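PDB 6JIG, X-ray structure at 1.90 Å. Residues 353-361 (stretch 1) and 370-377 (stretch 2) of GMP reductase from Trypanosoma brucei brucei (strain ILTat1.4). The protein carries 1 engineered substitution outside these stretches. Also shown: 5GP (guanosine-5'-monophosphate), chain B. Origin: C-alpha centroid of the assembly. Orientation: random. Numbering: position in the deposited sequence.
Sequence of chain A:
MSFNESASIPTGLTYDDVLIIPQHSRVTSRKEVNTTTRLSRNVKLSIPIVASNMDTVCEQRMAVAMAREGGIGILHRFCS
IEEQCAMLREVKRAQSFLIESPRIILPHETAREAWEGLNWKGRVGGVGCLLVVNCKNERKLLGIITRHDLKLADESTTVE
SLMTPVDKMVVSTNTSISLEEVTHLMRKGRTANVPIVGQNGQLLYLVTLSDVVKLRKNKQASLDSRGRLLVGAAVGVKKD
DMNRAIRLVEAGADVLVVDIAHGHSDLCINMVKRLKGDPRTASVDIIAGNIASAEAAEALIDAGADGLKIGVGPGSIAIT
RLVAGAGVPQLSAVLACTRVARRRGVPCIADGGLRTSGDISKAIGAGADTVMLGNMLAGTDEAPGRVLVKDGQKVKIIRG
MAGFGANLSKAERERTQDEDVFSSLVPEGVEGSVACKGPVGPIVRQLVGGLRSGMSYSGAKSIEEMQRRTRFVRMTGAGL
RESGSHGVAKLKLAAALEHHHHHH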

# COMPACT_ATOMS: atom_id res chain seq x y z
N GLY A 353 2.62 19.59 22.05
CA GLY A 353 2.24 19.90 20.68
C GLY A 353 3.35 20.46 19.82
O GLY A 353 3.09 20.82 18.67
N LEU A 354 4.57 20.54 20.34
CA LEU A 354 5.69 21.07 19.58
C LEU A 354 6.33 19.94 18.80
O LEU A 354 6.57 18.86 19.35
CB LEU A 354 6.71 21.73 20.50
CG LEU A 354 6.09 22.90 21.26
CD1 LEU A 354 6.85 23.16 22.54
CD2 LEU A 354 6.11 24.13 20.40
N ARG A 355 6.58 20.17 17.51
CA ARG A 355 7.10 19.15 16.61
C ARG A 355 8.43 19.52 15.98
O ARG A 355 9.18 18.61 15.60
CB ARG A 355 6.09 18.85 15.49
CG ARG A 355 4.80 18.20 16.00
CD ARG A 355 3.67 18.36 14.97
N THR A 356 8.75 20.81 15.85
CA THR A 356 9.95 21.28 15.17
C THR A 356 10.49 22.47 15.94
O THR A 356 9.80 23.06 16.77
CB THR A 356 9.65 21.73 13.73
OG1 THR A 356 8.75 22.85 13.77
CG2 THR A 356 9.00 20.60 12.92
N SER A 357 11.74 22.84 15.63
CA SER A 357 12.28 24.07 16.20
C SER A 357 11.46 25.27 15.78
O SER A 357 11.33 26.23 16.55
CB SER A 357 13.76 24.25 15.80
OG SER A 357 13.94 24.25 14.39
N GLY A 358 10.86 25.22 14.58
CA GLY A 358 9.98 26.31 14.17
C GLY A 358 8.82 26.53 15.12
O GLY A 358 8.43 27.67 15.39
N ASP A 359 8.25 25.45 15.64
CA ASP A 359 7.17 25.58 16.63
C ASP A 359 7.67 26.24 17.91
O ASP A 359 6.93 27.00 18.57
CB ASP A 359 6.59 24.21 16.95
CG ASP A 359 5.96 23.54 15.76
OD1 ASP A 359 5.62 24.25 14.79
OD2 ASP A 359 5.81 22.30 15.79
N ILE A 360 8.91 25.96 18.30
CA ILE A 360 9.49 26.60 19.47
C ILE A 360 9.57 28.11 19.26
O ILE A 360 9.22 28.90 20.16
CB ILE A 360 10.86 25.98 19.79
CG1 ILE A 360 10.69 24.51 20.15
CG2 ILE A 360 11.55 26.77 20.92
CD1 ILE A 360 12.01 23.77 20.42
N SER A 361 10.04 28.55 18.08
CA SER A 361 10.05 29.98 17.79
C SER A 361 8.65 30.57 17.92
O SER A 361 8.48 31.68 18.44
CB SER A 361 10.60 30.26 16.39
OG SER A 361 11.87 29.66 16.16
N THR A 370 9.50 29.47 28.25
CA THR A 370 10.14 28.20 27.95
C THR A 370 9.15 27.31 27.21
O THR A 370 7.95 27.58 27.17
CB THR A 370 10.59 27.44 29.22
OG1 THR A 370 9.46 27.25 30.07
CG2 THR A 370 11.71 28.20 29.97
N VAL A 371 9.67 26.23 26.64
CA VAL A 371 8.85 25.16 26.07
C VAL A 371 9.17 23.86 26.80
O VAL A 371 10.30 23.65 27.25
CB VAL A 371 9.07 24.99 24.55
CG1 VAL A 371 8.65 26.26 23.79
CG2 VAL A 371 10.53 24.67 24.26
N MET A 372 8.17 23.00 26.92
CA MET A 372 8.36 21.66 27.47
C MET A 372 8.16 20.65 26.35
O MET A 372 7.15 20.71 25.64
CB MET A 372 7.39 21.38 28.62
CG MET A 372 7.51 19.96 29.13
SD MET A 372 6.54 19.63 30.61
CE MET A 372 7.74 20.07 31.89
N LEU A 373 9.10 19.72 26.21
CA LEU A 373 9.12 18.77 25.11
C LEU A 373 9.05 17.35 25.63
O LEU A 373 9.84 16.97 26.50
CB LEU A 373 10.38 18.93 24.27
CG LEU A 373 10.74 20.32 23.78
CD1 LEU A 373 12.02 20.24 22.98
CD2 LEU A 373 9.59 20.84 22.92
N GLY A 374 8.12 16.57 25.09
CA GLY A 374 8.09 15.15 25.34
C GLY A 374 8.58 14.40 24.12
O GLY A 374 9.72 13.93 24.07
N ASN A 375 7.72 14.33 23.09
CA ASN A 375 8.00 13.52 21.91
C ASN A 375 9.34 13.85 21.26
O ASN A 375 10.08 12.94 20.85
CB ASN A 375 6.86 13.71 20.89
CG ASN A 375 6.97 12.76 19.71
OD1 ASN A 375 7.42 11.62 19.84
ND2 ASN A 375 6.54 13.23 18.54
N MET A 376 9.68 15.13 21.14
CA MET A 376 10.93 15.48 20.47
C MET A 376 12.17 14.96 21.21
O MET A 376 13.22 14.79 20.58
CB MET A 376 11.01 16.99 20.27
CG MET A 376 9.97 17.49 19.25
SD MET A 376 9.83 19.30 19.21
CE MET A 376 11.29 19.58 18.25
N LEU A 377 12.08 14.67 22.51
CA LEU A 377 13.20 14.12 23.26
C LEU A 377 13.07 12.64 23.56
O LEU A 377 14.05 12.01 23.99
CB LEU A 377 13.39 14.88 24.59
CG LEU A 377 13.45 16.41 24.50
CD1 LEU A 377 13.52 17.04 25.89
CD2 LEU A 377 14.62 16.87 23.65
P 5GP B . 4.66 16.38 23.41
O1P 5GP B . 3.70 16.75 22.29
O2P 5GP B . 4.99 14.90 23.46
O3P 5GP B . 5.86 17.28 23.52
O5' 5GP B . 3.80 16.74 24.70
C5' 5GP B . 4.16 16.32 26.01
C4' 5GP B . 3.16 16.83 27.03
O4' 5GP B . 1.92 16.09 26.90
C3' 5GP B . 3.53 16.64 28.50
O3' 5GP B . 4.47 17.59 28.97
C2' 5GP B . 2.16 16.68 29.20
O2' 5GP B . 1.73 18.02 29.45
C1' 5GP B . 1.23 16.11 28.14
N9 5GP B . 0.80 14.74 28.44
C8 5GP B . 1.58 13.68 28.70
N7 5GP B . 0.77 12.60 28.90
C5 5GP B . -0.51 13.02 28.73
C6 5GP B . -1.74 12.39 28.79
O6 5GP B . -1.80 11.16 29.04
N1 5GP B . -2.86 13.10 28.58
C2 5GP B . -2.81 14.41 28.31
N2 5GP B . -3.95 15.11 28.10
N3 5GP B . -1.62 15.06 28.23
C4 5GP B . -0.48 14.37 28.44
O HOH W 1 5.73 19.87 23.11
O HOH W 2 7.85 17.33 21.62

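Apolar packing, two bridging waters and a shared phosphate hold these stretches together; no direct hydrogen bond joins them among the modelled atoms. The contact is modest, burying 347 Å² summed over both sides.

Leu354 is central to the packing. Its CA-to-CB bond points toward stretch 2, and its m,t rotamer carries CD1 to 3.5 Å from CB of Val371 and 3.6 Å from CD2 of Leu373. Branched aliphatic side chains suit this buried site, where they fill space without leaving polar groups unpaired. One turn into the helix, Ile360 also points toward the strand: its CG2 lies 4.1 Å from CG2 of Val371, and its CD1 4.4 Å from CD1 of Leu373.

Met376 packs differently, with its long, flexible side chain laid along the backbone of stretch 1. Its SD is 3.3 Å from O of Leu354 and 3.5 Å from C of Arg355, while its CE reaches 3.7 Å from N of Thr356.

Water supplies the polar links. Water 1 accepts from N of Leu354 (3.1 Å) and donates to O of Met372 (3.0 Å); water 2 donates to O of Leu354 (3.0 Å) and accepts from N of Met376 (2.9 Å). Both also donate to O3P of 5GP, at 2.6 and 2.8 Å respectively.

The phosphate itself is gripped from both stretches by backbone amides: N of Gly353 binds O1P (3.0 Å), N of Gly374 binds O3P (2.8 Å) and N of Asn375 binds O2P (2.8 Å). Glycine suits position 374 because a CB there would clash with O2P; at 353 the backbone angles themselves call for it.

Within stretch 1, OG1 of Thr356 caps the helix by accepting from N of Asp359 (3.2 Å), while OD2 of Asp359 accepts from N of Arg355 (2.8 Å), tying the loop to the helix start.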